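Local coordinates for Myo-inositol-1-phosphate synthase-related protein (Thermotoga maritima MSB8, PDB 3CIN) that binds nicotinamide-adenine-dinucleotide through a Rossmann-type domain, also holds a magnesium ion and belongs with the myo-inositol-1-phosphate synthase relatives, at residues A178-A183 with K210-V215; V149-K154 with E167-T172; K278-Y283 with N373-I378. All coordinates share one frame; numbering follows the deposited sequence.

Contact 1 (A178-A183 with K210-V215); sequences AAALYA and KENNLV
A179, A180 and A183 form an alanine face on which L214, the CB of N212 and the backbone of N212 and N213 rest, a buried, largely apolar contact in the Rossmann-type domain, beside its parallel sheet. Helix 171-186 lies here against the turn that leads from helix 203-211 into strand 214-217, a parallel neighbour of strand 189-193; the turn thus closes a beta-alpha-beta crossover. L214 holds its CG anti to the backbone N (chi1 -177°), which turns the two methyls back toward A179 and A180. L214 CD1 meets A179 O at 3.9 Å and A179 CB at 4.2 Å, while L214 CD2 sits 3.9 Å from A180 N. The beta carbon joins in, with L214 CB 3.9 Å from A183 CB. One turn further along the helix, A183 CB is pressed against two carbonyl oxygens, N212 O at 3.2 Å and N213 O at 3.4 Å. N212 approaches with its CB, which lies 3.4 Å from A180 O; its ND2 bonds L208 O of helix 203-211. N213 has positive phi (63°), a conformation asparagine tolerates better than most residues, and this turns the chain out of the helix and into the strand. With no hydrogen bond between the two segments, their fit depends on shape: alanine's single methyl allows the CA atoms of A180 and N212 to come within 5.4 Å, and leucine supplies the bulk.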
ATOM      1  N   ALA A 178     -24.144  12.126 -36.587  1.00 28.63           N
ATOM      2  CA  ALA A 178     -23.834  13.410 -37.208  1.00 30.37           C
ATOM      3  C   ALA A 178     -22.417  13.481 -37.825  1.00 29.54           C
ATOM      4  O   ALA A 178     -22.243  14.033 -38.922  1.00 27.98           O
ATOM      5  CB  ALA A 178     -24.033  14.559 -36.212  1.00 29.17           C
ATOM      6  N   ALA A 179     -21.430  12.897 -37.151  1.00 26.66           N
ATOM      7  CA  ALA A 179     -20.056  12.884 -37.631  1.00 26.77           C
ATOM      8  C   ALA A 179     -19.955  12.140 -38.958  1.00 28.38           C
ATOM      9  O   ALA A 179     -19.182  12.569 -39.834  1.00 28.86           O
ATOM     10  CB  ALA A 179     -19.058  12.349 -36.571  1.00 27.88           C
ATOM     11  N   ALA A 180     -20.706  11.038 -39.130  1.00 30.08           N
ATOM     12  CA  ALA A 180     -20.678  10.284 -40.388  1.00 29.22           C
ATOM     13  C   ALA A 180     -21.298  11.135 -41.478  1.00 27.09           C
ATOM     14  O   ALA A 180     -20.790  11.185 -42.601  1.00 30.91           O
ATOM     15  CB  ALA A 180     -21.437   8.964 -40.288  1.00 30.08           C
ATOM     16  N   LEU A 181     -22.416  11.806 -41.166  1.00 28.93           N
ATOM     17  CA  LEU A 181     -23.082  12.625 -42.200  1.00 28.56           C
ATOM     18  C   LEU A 181     -22.164  13.781 -42.596  1.00 30.68           C
ATOM     19  O   LEU A 181     -22.020  14.098 -43.803  1.00 29.80           O
ATOM     20  CB  LEU A 181     -24.453  13.130 -41.744  1.00 30.29           C
ATOM     21  CG  LEU A 181     -25.599  12.125 -41.905  1.00 33.29           C
ATOM     22  CD1 LEU A 181     -25.385  10.808 -41.288  1.00 37.98           C
ATOM     23  CD2 LEU A 181     -26.905  12.697 -41.376  1.00 35.42           C
ATOM     24  N   TYR A 182     -21.529  14.375 -41.598  1.00 29.24           N
ATOM     25  CA  TYR A 182     -20.556  15.443 -41.814  1.00 27.33           C
ATOM     26  C   TYR A 182     -19.380  14.963 -42.656  1.00 28.60           C
ATOM     27  O   TYR A 182     -18.980  15.611 -43.645  1.00 30.71           O
ATOM     28  CB  TYR A 182     -20.104  16.006 -40.483  1.00 29.95           C
ATOM     29  CG  TYR A 182     -18.844  16.859 -40.608  1.00 29.29           C
ATOM     30  CD1 TYR A 182     -18.868  18.121 -41.226  1.00 28.72           C
ATOM     31  CD2 TYR A 182     -17.612  16.397 -40.148  1.00 34.36           C
ATOM     32  CE1 TYR A 182     -17.744  18.867 -41.347  1.00 27.81           C
ATOM     33  CE2 TYR A 182     -16.465  17.173 -40.252  1.00 30.28           C
ATOM     34  CZ  TYR A 182     -16.527  18.399 -40.861  1.00 29.80           C
ATOM     35  OH  TYR A 182     -15.373  19.173 -40.996  1.00 29.93           O
ATOM     36  N   ALA A 183     -18.832  13.806 -42.302  1.00 28.57           N
ATOM     37  CA  ALA A 183     -17.709  13.200 -43.032  1.00 29.20           C
ATOM     38  C   ALA A 183     -18.030  12.981 -44.474  1.00 30.28           C
ATOM     39  O   ALA A 183     -17.188  13.248 -45.377  1.00 27.30           O
ATOM     40  CB  ALA A 183     -17.273  11.860 -42.372  1.00 31.06           C
ATOM     41  N   LYS A 210     -17.657   3.370 -42.183  1.00 30.45           N
ATOM     42  CA  LYS A 210     -16.950   2.861 -43.354  1.00 36.98           C
ATOM     43  C   LYS A 210     -17.625   3.394 -44.582  1.00 37.15           C
ATOM     44  O   LYS A 210     -16.949   3.713 -45.574  1.00 40.28           O
ATOM     45  CB  LYS A 210     -16.957   1.323 -43.461  1.00 35.10           C
ATOM     46  CG  LYS A 210     -16.209   0.627 -42.368  1.00 46.75           C
ATOM     47  CD  LYS A 210     -16.450  -0.894 -42.443  1.00 47.97           C
ATOM     48  CE  LYS A 210     -15.310  -1.688 -41.784  1.00 55.80           C
ATOM     49  NZ  LYS A 210     -15.665  -3.126 -41.441  1.00 58.18           N
ATOM     50  N   GLU A 211     -18.959   3.474 -44.527  1.00 34.20           N
ATOM     51  CA  GLU A 211     -19.739   3.892 -45.695  1.00 32.47           C
ATOM     52  C   GLU A 211     -19.718   5.382 -45.923  1.00 32.85           C
ATOM     53  O   GLU A 211     -20.115   5.818 -47.011  1.00 33.66           O
ATOM     54  CB  GLU A 211     -21.183   3.446 -45.579  1.00 32.62           C
ATOM     55  CG  GLU A 211     -21.292   1.960 -45.820  1.00 35.61           C
ATOM     56  CD  GLU A 211     -22.618   1.381 -45.397  1.00 43.44           C
ATOM     57  OE1 GLU A 211     -23.529   2.180 -45.081  1.00 45.16           O
ATOM     58  OE2 GLU A 211     -22.729   0.123 -45.391  1.00 42.15           O
ATOM     59  N   ASN A 212     -19.314   6.167 -44.906  1.00 31.16           N
ATOM     60  CA  ASN A 212     -19.423   7.608 -44.950  1.00 27.24           C
ATOM     61  C   ASN A 212     -18.123   8.412 -44.791  1.00 28.52           C
ATOM     62  O   ASN A 212     -18.137   9.603 -44.444  1.00 31.18           O
ATOM     63  CB  ASN A 212     -20.489   8.047 -43.958  1.00 28.72           C
ATOM     64  CG  ASN A 212     -21.874   7.722 -44.441  1.00 29.46           C
ATOM     65  OD1 ASN A 212     -22.368   8.348 -45.405  1.00 33.69           O
ATOM     66  ND2 ASN A 212     -22.455   6.668 -43.916  1.00 32.72           N
ATOM     67  N   ASN A 213     -17.011   7.753 -45.062  1.00 29.76           N
ATOM     68  CA  ASN A 213     -15.690   8.379 -45.021  1.00 28.98           C
ATOM     69  C   ASN A 213     -15.310   8.885 -43.634  1.00 28.55           C
ATOM     70  O   ASN A 213     -14.708   9.950 -43.481  1.00 27.60           O
ATOM     71  CB  ASN A 213     -15.567   9.434 -46.088  0.65 33.22           C
ATOM     72  CG  ASN A 213     -15.596   8.832 -47.463  0.65 36.49           C
ATOM     73  OD1 ASN A 213     -15.405   7.617 -47.612  0.65 34.47           O
ATOM     74  ND2 ASN A 213     -15.829   9.665 -48.474  0.65 33.45           N
ATOM     75  N   LEU A 214     -15.681   8.105 -42.629  1.00 28.20           N
ATOM     76  CA  LEU A 214     -15.351   8.417 -41.264  1.00 27.50           C
ATOM     77  C   LEU A 214     -14.423   7.395 -40.610  1.00 28.62           C
ATOM     78  O   LEU A 214     -14.653   6.184 -40.692  1.00 29.22           O
ATOM     79  CB  LEU A 214     -16.636   8.586 -40.423  1.00 31.11           C
ATOM     80  CG  LEU A 214     -16.444   8.997 -38.956  1.00 30.46           C
ATOM     81  CD1 LEU A 214     -16.078  10.460 -38.791  1.00 30.31           C
ATOM     82  CD2 LEU A 214     -17.710   8.675 -38.136  1.00 32.50           C
ATOM     83  N   VAL A 215     -13.358   7.909 -40.004  1.00 28.41           N
ATOM     84  CA  VAL A 215     -12.443   7.113 -39.170  1.00 29.14           C
ATOM     85  C   VAL A 215     -12.933   7.226 -37.729  1.00 29.95           C
ATOM     86  O   VAL A 215     -13.228   8.311 -37.226  1.00 30.36           O
ATOM     87  CB  VAL A 215     -10.983   7.661 -39.224  1.00 34.23           C
ATOM     88  CG1 VAL A 215     -10.039   6.736 -38.441  1.00 32.46           C
ATOM     89  CG2 VAL A 215     -10.504   7.792 -40.629  1.00 34.08           C
TER

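Contact 2 (V149-K154 with E167-T172); sequences VPFGNK and ERLTAT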
ATOM      1  N   VAL A 149     -27.196   1.816 -24.666  1.00 30.56           N
ATOM      2  CA  VAL A 149     -27.384   0.454 -25.145  1.00 29.52           C
ATOM      3  C   VAL A 149     -27.005   0.459 -26.632  1.00 30.82           C
ATOM      4  O   VAL A 149     -27.561   1.235 -27.394  1.00 27.96           O
ATOM      5  CB  VAL A 149     -28.854   0.029 -25.023  1.00 31.28           C
ATOM      6  CG1 VAL A 149     -29.107  -1.319 -25.760  1.00 29.47           C
ATOM      7  CG2 VAL A 149     -29.283  -0.009 -23.540  1.00 32.31           C
ATOM      8  N   PRO A 150     -26.043  -0.361 -27.030  1.00 26.47           N
ATOM      9  CA  PRO A 150     -25.672  -0.368 -28.441  1.00 28.95           C
ATOM     10  C   PRO A 150     -26.769  -0.937 -29.355  1.00 26.68           C
ATOM     11  O   PRO A 150     -27.738  -1.606 -28.920  1.00 27.08           O
ATOM     12  CB  PRO A 150     -24.423  -1.284 -28.482  1.00 29.38           C
ATOM     13  CG  PRO A 150     -24.664  -2.240 -27.420  1.00 34.24           C
ATOM     14  CD  PRO A 150     -25.337  -1.402 -26.275  1.00 28.47           C
ATOM     15  N   PHE A 151     -26.588  -0.654 -30.648  1.00 29.98           N
ATOM     16  CA  PHE A 151     -27.511  -1.083 -31.700  1.00 26.33           C
ATOM     17  C   PHE A 151     -27.149  -2.422 -32.332  1.00 28.85           C
ATOM     18  O   PHE A 151     -28.004  -3.266 -32.528  1.00 32.53           O
ATOM     19  CB  PHE A 151     -27.670  -0.013 -32.777  1.00 28.81           C
ATOM     20  CG  PHE A 151     -28.371   1.200 -32.280  1.00 27.02           C
ATOM     21  CD1 PHE A 151     -29.733   1.232 -32.207  1.00 28.89           C
ATOM     22  CD2 PHE A 151     -27.666   2.237 -31.741  1.00 32.28           C
ATOM     23  CE1 PHE A 151     -30.381   2.330 -31.699  1.00 27.35           C
ATOM     24  CE2 PHE A 151     -28.327   3.343 -31.271  1.00 28.67           C
ATOM     25  CZ  PHE A 151     -29.674   3.376 -31.229  1.00 29.43           C
ATOM     26  N   GLY A 152     -25.902  -2.599 -32.720  1.00 29.83           N
ATOM     27  CA  GLY A 152     -25.495  -3.821 -33.380  1.00 29.63           C
ATOM     28  C   GLY A 152     -25.807  -3.840 -34.869  1.00 33.18           C
ATOM     29  O   GLY A 152     -24.947  -4.203 -35.672  1.00 35.65           O
ATOM     30  N   ASN A 153     -27.046  -3.483 -35.228  1.00 29.98           N
ATOM     31  CA  ASN A 153     -27.481  -3.384 -36.603  1.00 28.11           C
ATOM     32  C   ASN A 153     -27.682  -1.926 -36.930  1.00 29.48           C
ATOM     33  O   ASN A 153     -28.409  -1.235 -36.238  1.00 29.85           O
ATOM     34  CB  ASN A 153     -28.810  -4.102 -36.816  1.00 26.78           C
ATOM     35  CG  ASN A 153     -28.647  -5.589 -36.778  1.00 32.29           C
ATOM     36  OD1 ASN A 153     -27.675  -6.103 -37.337  1.00 32.51           O
ATOM     37  ND2 ASN A 153     -29.528  -6.290 -36.046  1.00 32.70           N
ATOM     38  N   LYS A 154     -27.049  -1.480 -38.007  1.00 31.73           N
ATOM     39  CA  LYS A 154     -27.191  -0.112 -38.479  1.00 30.66           C
ATOM     40  C   LYS A 154     -28.661   0.300 -38.681  1.00 29.06           C
ATOM     41  O   LYS A 154     -29.029   1.433 -38.360  1.00 30.50           O
ATOM     42  CB  LYS A 154     -26.468   0.024 -39.822  1.00 31.38           C
ATOM     43  CG  LYS A 154     -26.458   1.430 -40.303  1.00 35.01           C
ATOM     44  CD  LYS A 154     -25.375   1.647 -41.310  1.00 35.78           C
ATOM     45  CE  LYS A 154     -25.467   0.734 -42.483  1.00 38.37           C
ATOM     46  NZ  LYS A 154     -26.467   1.239 -43.443  1.00 41.68           N
ATOM     47  N   GLU A 167     -35.740   8.577 -26.197  1.00 31.39           N
ATOM     48  CA  GLU A 167     -35.568   7.658 -25.073  1.00 30.48           C
ATOM     49  C   GLU A 167     -34.579   6.543 -25.388  1.00 31.35           C
ATOM     50  O   GLU A 167     -33.981   5.963 -24.467  1.00 37.89           O
ATOM     51  CB  GLU A 167     -36.907   7.018 -24.666  1.00 32.26           C
ATOM     52  N   ARG A 168     -34.391   6.240 -26.677  1.00 30.03           N
ATOM     53  CA  ARG A 168     -33.478   5.134 -27.092  1.00 30.08           C
ATOM     54  C   ARG A 168     -31.994   5.535 -27.212  1.00 31.65           C
ATOM     55  O   ARG A 168     -31.109   4.709 -27.066  1.00 29.58           O
ATOM     56  CB  ARG A 168     -33.959   4.606 -28.454  1.00 29.10           C
ATOM     57  CG  ARG A 168     -33.137   3.472 -29.059  1.00 32.21           C
ATOM     58  CD  ARG A 168     -33.115   2.237 -28.202  1.00 32.01           C
ATOM     59  NE  ARG A 168     -32.221   1.173 -28.663  1.00 33.03           N
ATOM     60  CZ  ARG A 168     -30.915   1.119 -28.433  1.00 29.77           C
ATOM     61  NH1 ARG A 168     -30.287   2.091 -27.767  1.00 32.82           N
ATOM     62  NH2 ARG A 168     -30.222   0.085 -28.872  1.00 32.10           N
ATOM     63  N   LEU A 169     -31.744   6.800 -27.527  1.00 31.55           N
ATOM     64  CA  LEU A 169     -30.440   7.267 -27.945  1.00 31.62           C
ATOM     65  C   LEU A 169     -29.705   8.017 -26.843  1.00 33.10           C
ATOM     66  O   LEU A 169     -30.335   8.593 -25.952  1.00 32.58           O
ATOM     67  CB  LEU A 169     -30.613   8.199 -29.117  1.00 30.92           C
ATOM     68  CG  LEU A 169     -30.864   7.500 -30.459  1.00 28.78           C
ATOM     69  CD1 LEU A 169     -31.547   8.446 -31.424  1.00 28.14           C
ATOM     70  CD2 LEU A 169     -29.552   6.981 -31.040  1.00 30.22           C
ATOM     71  N   THR A 170     -28.387   7.990 -26.899  1.00 27.57           N
ATOM     72  CA  THR A 170     -27.581   8.895 -26.096  1.00 30.49           C
ATOM     73  C   THR A 170     -26.969   9.980 -26.988  1.00 28.80           C
ATOM     74  O   THR A 170     -26.908   9.872 -28.218  1.00 29.11           O
ATOM     75  CB  THR A 170     -26.446   8.169 -25.388  1.00 30.75           C
ATOM     76  OG1 THR A 170     -25.468   7.742 -26.342  1.00 31.50           O
ATOM     77  CG2 THR A 170     -27.019   7.004 -24.550  1.00 29.90           C
ATOM     78  N   ALA A 171     -26.431  11.007 -26.345  1.00 30.18           N
ATOM     79  CA  ALA A 171     -25.834  12.120 -27.095  1.00 28.84           C
ATOM     80  C   ALA A 171     -24.679  11.652 -27.964  1.00 28.90           C
ATOM     81  O   ALA A 171     -24.567  12.054 -29.110  1.00 29.34           O
ATOM     82  CB  ALA A 171     -25.375  13.237 -26.146  1.00 29.02           C
ATOM     83  N   THR A 172     -23.775  10.864 -27.420  1.00 29.09           N
ATOM     84  CA  THR A 172     -22.627  10.354 -28.175  1.00 30.33           C
ATOM     85  C   THR A 172     -23.091   9.573 -29.398  1.00 28.39           C
ATOM     86  O   THR A 172     -22.484   9.700 -30.486  1.00 30.89           O
ATOM     87  CB  THR A 172     -21.752   9.438 -27.281  1.00 31.74           C
ATOM     88  OG1 THR A 172     -21.210  10.213 -26.192  1.00 32.40           O
ATOM     89  CG2 THR A 172     -20.667   8.758 -28.094  1.00 30.69           C
TER
HETATM   90  O   HOH W   1     -28.465   4.111 -26.066  1.00 24.10           O
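R168 lays its guanidinium flat on the ring of F151 and, with its edge, grips the backbone preceding it. Here the contact is tight: the planes differ by 11°, and R168 CZ stands 4.0 Å from the F151 ring centroid, a cation-pi stack. In the guanidinium plane, R168 NH1 reaches V149 O at 2.9 Å, while NH2 shares that oxygen less closely and adds a weak bond to P150 O. Both approach from one face of the V149 carbonyl plane, NH1 tilted from it, NH2 above it. A bend at chi2 (61°) folds the arginine chain back over the ring. L169 closes the ring edge, its CD2 3.6 Å from F151 CZ, and helix 154-162 covers both side chains. Water 1 ties the two backbones, accepting from V149 N at 3.0 Å and donating to R168 O at 2.9 Å. Looser by contrast are G152 and exposed N153 and E167, which touch nothing across. T170 caps helix 171-186 with its side chain, OG1 also bonding E146, and A171 touches the NAD. V149 O also accepts from Q173 NE2. Arginine suits the place because its flat cation stacks and donates at once, and the carbonyl dipoles probably help stabilise its charge.

Contact 3 (K278-Y283 with N373-I378); sequences KDILGY and NIPRII
D279 and N373 meet through a carboxylate oxygen of D279 that accepts from both the backbone N and the side-chain ND2 of N373. N373 ND2 donates to D279 OD2 at 3.2 Å, arriving nearly along the C-O bond, with the acceptor close to the amide plane. The backbone N373 N reaches the same D279 OD2 at 3.1 Å, but from above the carboxylate plane. S275 OG is a further partner of OD2, so three bonds converge on one oxygen and fix the rotation of the acid group. The short side chain of aspartate brings that oxygen to both N373 nitrogens, and an asparagine can give and receive at the same time: ND2 also bonds K364 O, while OD1 takes a weak bond from R376 NH2. Water 2 strengthens the join by donating to D279 O at 2.8 Å and to N373 O at 2.7 Å. The contact docks helix 276-281, in the part of the chain assigned to the myo-inositol-1-phosphate synthase family, onto the connection leading into the C-terminal helix 376-386. That connection leaves the magnesium site, formed by N201, P366, P368 and E371, and the D279 side chain is about 7 Å from the ion. I280 supplies the apolar counterpart. CG1 stands anti to its carbonyl carbon (chi1 -67°) and the chain then bends at chi2 (-54°); isoleucine's long CG1-CD1 arm thus reaches the I374-P375 peptide, I280 CD1 lying 3.5 Å from P375 N. The proline ring, at the N-cap position of helix 376-386, offers P375 CD to I280 CD1 at 3.8 Å. Both residues also pack on S234 of helix 225-238, and W393 of the second subunit lies on P375 and makes a weak hydrogen bond with I280 O.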
ATOM      1  N   LYS A 278     -10.137 -11.574 -18.596  1.00 32.17           N
ATOM      2  CA  LYS A 278     -10.155 -12.716 -19.469  1.00 29.94           C
ATOM      3  C   LYS A 278      -9.352 -12.417 -20.753  1.00 30.47           C
ATOM      4  O   LYS A 278      -8.736 -13.335 -21.309  1.00 32.33           O
ATOM      5  CB  LYS A 278     -11.570 -13.120 -19.874  1.00 31.71           C
ATOM      6  CG  LYS A 278     -11.572 -14.427 -20.614  1.00 37.68           C
ATOM      7  CD  LYS A 278     -12.973 -14.937 -20.749  1.00 44.28           C
ATOM      8  CE  LYS A 278     -13.010 -16.356 -21.266  1.00 43.97           C
ATOM      9  NZ  LYS A 278     -14.429 -16.680 -21.618  1.00 48.89           N
ATOM     10  N   ASP A 279      -9.377 -11.165 -21.207  1.00 35.29           N
ATOM     11  CA  ASP A 279      -8.677 -10.778 -22.436  1.00 33.85           C
ATOM     12  C   ASP A 279      -7.186 -11.114 -22.276  1.00 34.67           C
ATOM     13  O   ASP A 279      -6.558 -11.674 -23.168  1.00 34.53           O
ATOM     14  CB  ASP A 279      -8.792  -9.281 -22.710  1.00 36.06           C
ATOM     15  CG  ASP A 279     -10.156  -8.857 -23.282  1.00 42.01           C
ATOM     16  OD1 ASP A 279     -11.036  -9.745 -23.490  1.00 37.93           O
ATOM     17  OD2 ASP A 279     -10.318  -7.629 -23.543  1.00 42.01           O
ATOM     18  N   ILE A 280      -6.629 -10.739 -21.136  1.00 34.09           N
ATOM     19  CA  ILE A 280      -5.171 -10.852 -20.922  1.00 32.19           C
ATOM     20  C   ILE A 280      -4.814 -12.249 -20.446  1.00 34.29           C
ATOM     21  O   ILE A 280      -3.870 -12.856 -20.950  1.00 33.40           O
ATOM     22  CB  ILE A 280      -4.662  -9.796 -19.915  1.00 31.89           C
ATOM     23  CG1 ILE A 280      -4.787  -8.362 -20.473  1.00 29.12           C
ATOM     24  CG2 ILE A 280      -3.224 -10.134 -19.471  1.00 32.26           C
ATOM     25  CD1 ILE A 280      -4.121  -8.139 -21.857  1.00 37.36           C
ATOM     26  N   LEU A 281      -5.555 -12.795 -19.473  1.00 30.08           N
ATOM     27  CA  LEU A 281      -5.223 -14.099 -18.929  1.00 31.50           C
ATOM     28  C   LEU A 281      -5.682 -15.324 -19.744  1.00 31.47           C
ATOM     29  O   LEU A 281      -5.078 -16.401 -19.665  1.00 31.64           O
ATOM     30  CB  LEU A 281      -5.802 -14.252 -17.520  1.00 31.35           C
ATOM     31  CG  LEU A 281      -5.329 -13.296 -16.444  1.00 28.89           C
ATOM     32  CD1 LEU A 281      -6.073 -13.599 -15.133  1.00 27.13           C
ATOM     33  CD2 LEU A 281      -3.833 -13.420 -16.256  1.00 31.40           C
ATOM     34  N   GLY A 282      -6.785 -15.151 -20.450  1.00 32.57           N
ATOM     35  CA  GLY A 282      -7.423 -16.251 -21.168  1.00 35.91           C
ATOM     36  C   GLY A 282      -8.434 -17.057 -20.365  1.00 35.52           C
ATOM     37  O   GLY A 282      -9.045 -17.973 -20.888  1.00 35.04           O
ATOM     38  N   TYR A 283      -8.573 -16.765 -19.083  1.00 31.47           N
ATOM     39  CA  TYR A 283      -9.560 -17.418 -18.204  1.00 29.81           C
ATOM     40  C   TYR A 283     -10.141 -16.273 -17.336  1.00 29.59           C
ATOM     41  O   TYR A 283      -9.478 -15.270 -17.107  1.00 29.80           O
ATOM     42  CB  TYR A 283      -8.978 -18.560 -17.370  1.00 33.28           C
ATOM     43  CG  TYR A 283      -7.755 -18.196 -16.555  1.00 32.14           C
ATOM     44  CD1 TYR A 283      -6.477 -18.234 -17.115  1.00 31.19           C
ATOM     45  CD2 TYR A 283      -7.889 -17.781 -15.215  1.00 27.86           C
ATOM     46  CE1 TYR A 283      -5.369 -17.843 -16.367  1.00 32.53           C
ATOM     47  CE2 TYR A 283      -6.795 -17.359 -14.457  1.00 28.98           C
ATOM     48  CZ  TYR A 283      -5.532 -17.436 -15.034  1.00 32.97           C
ATOM     49  OH  TYR A 283      -4.462 -17.037 -14.276  1.00 29.56           O
ATOM     50  N   ASN A 373      -8.587  -6.632 -25.863  1.00 32.93           N
ATOM     51  CA  ASN A 373      -7.377  -6.080 -25.298  1.00 32.26           C
ATOM     52  C   ASN A 373      -6.210  -7.097 -25.433  1.00 33.12           C
ATOM     53  O   ASN A 373      -6.404  -8.293 -25.285  1.00 33.25           O
ATOM     54  CB  ASN A 373      -7.574  -5.760 -23.842  1.00 32.28           C
ATOM     55  CG  ASN A 373      -8.307  -4.473 -23.622  1.00 35.44           C
ATOM     56  OD1 ASN A 373      -7.765  -3.368 -23.844  1.00 40.78           O
ATOM     57  ND2 ASN A 373      -9.498  -4.594 -23.181  1.00 38.43           N
ATOM     58  N   ILE A 374      -5.011  -6.549 -25.640  1.00 31.78           N
ATOM     59  CA  ILE A 374      -3.730  -7.283 -25.637  1.00 30.94           C
ATOM     60  C   ILE A 374      -2.812  -6.552 -24.634  1.00 32.81           C
ATOM     61  O   ILE A 374      -3.087  -5.413 -24.283  1.00 32.05           O
ATOM     62  CB  ILE A 374      -3.087  -7.361 -27.031  1.00 33.52           C
ATOM     63  CG1 ILE A 374      -2.911  -5.969 -27.654  1.00 33.22           C
ATOM     64  CG2 ILE A 374      -3.943  -8.259 -27.933  1.00 33.04           C
ATOM     65  CD1 ILE A 374      -2.108  -5.979 -28.929  1.00 39.71           C
ATOM     66  N   PRO A 375      -1.716  -7.206 -24.181  1.00 28.99           N
ATOM     67  CA  PRO A 375      -0.749  -6.449 -23.393  1.00 30.44           C
ATOM     68  C   PRO A 375      -0.349  -5.134 -24.062  1.00 30.07           C
ATOM     69  O   PRO A 375      -0.043  -5.100 -25.225  1.00 28.78           O
ATOM     70  CB  PRO A 375       0.437  -7.394 -23.294  1.00 28.56           C
ATOM     71  CG  PRO A 375      -0.236  -8.707 -23.248  1.00 31.62           C
ATOM     72  CD  PRO A 375      -1.279  -8.595 -24.316  1.00 31.51           C
ATOM     73  N   ARG A 376      -0.365  -4.064 -23.284  1.00 33.19           N
ATOM     74  CA  ARG A 376      -0.222  -2.743 -23.863  1.00 34.52           C
ATOM     75  C   ARG A 376       1.169  -2.422 -24.425  1.00 32.73           C
ATOM     76  O   ARG A 376       1.280  -1.583 -25.316  1.00 33.27           O
ATOM     77  CB  ARG A 376      -0.676  -1.674 -22.872  1.00 35.65           C
ATOM     78  CG  ARG A 376      -1.574  -0.644 -23.520  1.00 46.16           C
ATOM     79  CD  ARG A 376      -2.496   0.126 -22.481  1.00 46.68           C
ATOM     80  NE  ARG A 376      -3.718  -0.575 -22.110  1.00 47.70           N
ATOM     81  CZ  ARG A 376      -4.820  -0.611 -22.850  1.00 53.62           C
ATOM     82  NH1 ARG A 376      -4.857   0.023 -23.999  1.00 43.10           N
ATOM     83  NH2 ARG A 376      -5.884  -1.286 -22.436  1.00 57.42           N
ATOM     84  N   ILE A 377       2.218  -3.109 -23.973  1.00 33.14           N
ATOM     85  CA  ILE A 377       3.543  -2.961 -24.591  1.00 31.62           C
ATOM     86  C   ILE A 377       3.544  -3.506 -26.007  1.00 30.03           C
ATOM     87  O   ILE A 377       4.159  -2.937 -26.925  1.00 31.83           O
ATOM     88  CB  ILE A 377       4.681  -3.569 -23.663  1.00 34.23           C
ATOM     89  CG1 ILE A 377       4.777  -2.722 -22.367  1.00 40.43           C
ATOM     90  CG2 ILE A 377       6.075  -3.469 -24.331  1.00 36.24           C
ATOM     91  CD1 ILE A 377       5.373  -3.388 -21.108  1.00 40.37           C
ATOM     92  N   ILE A 378       2.868  -4.644 -26.209  1.00 28.80           N
ATOM     93  CA  ILE A 378       2.685  -5.186 -27.557  1.00 28.45           C
ATOM     94  C   ILE A 378       1.838  -4.233 -28.426  1.00 27.95           C
ATOM     95  O   ILE A 378       2.213  -3.915 -29.569  1.00 31.05           O
ATOM     96  CB  ILE A 378       2.086  -6.588 -27.486  1.00 27.66           C
ATOM     97  CG1 ILE A 378       3.023  -7.518 -26.711  1.00 30.79           C
ATOM     98  CG2 ILE A 378       1.834  -7.152 -28.881  1.00 29.38           C
ATOM     99  CD1 ILE A 378       2.395  -8.935 -26.513  1.00 35.62           C
TER
HETATM  100  O   HOH W   2      -4.916 -10.551 -25.130  1.00 34.49           O

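How the contacts relate
Along the chain the contacts come in series: contact 2 closes first, then contact 1, and contact 3 much later. The first two belong to the Rossmann-type domain and share helix 171-186, contact 2 at its start beside the NAD and contact 1 further along it. Their centres are 16 Å apart, and K154 and E211 join them through a long, weak ion pair. Contact 3 stands apart, its nearest atoms about 17 Å from those of contact 1 and about 16 Å from those of contact 2. There the C-terminal part of the chain meets the family region, and of the three it is the one that meets a second subunit.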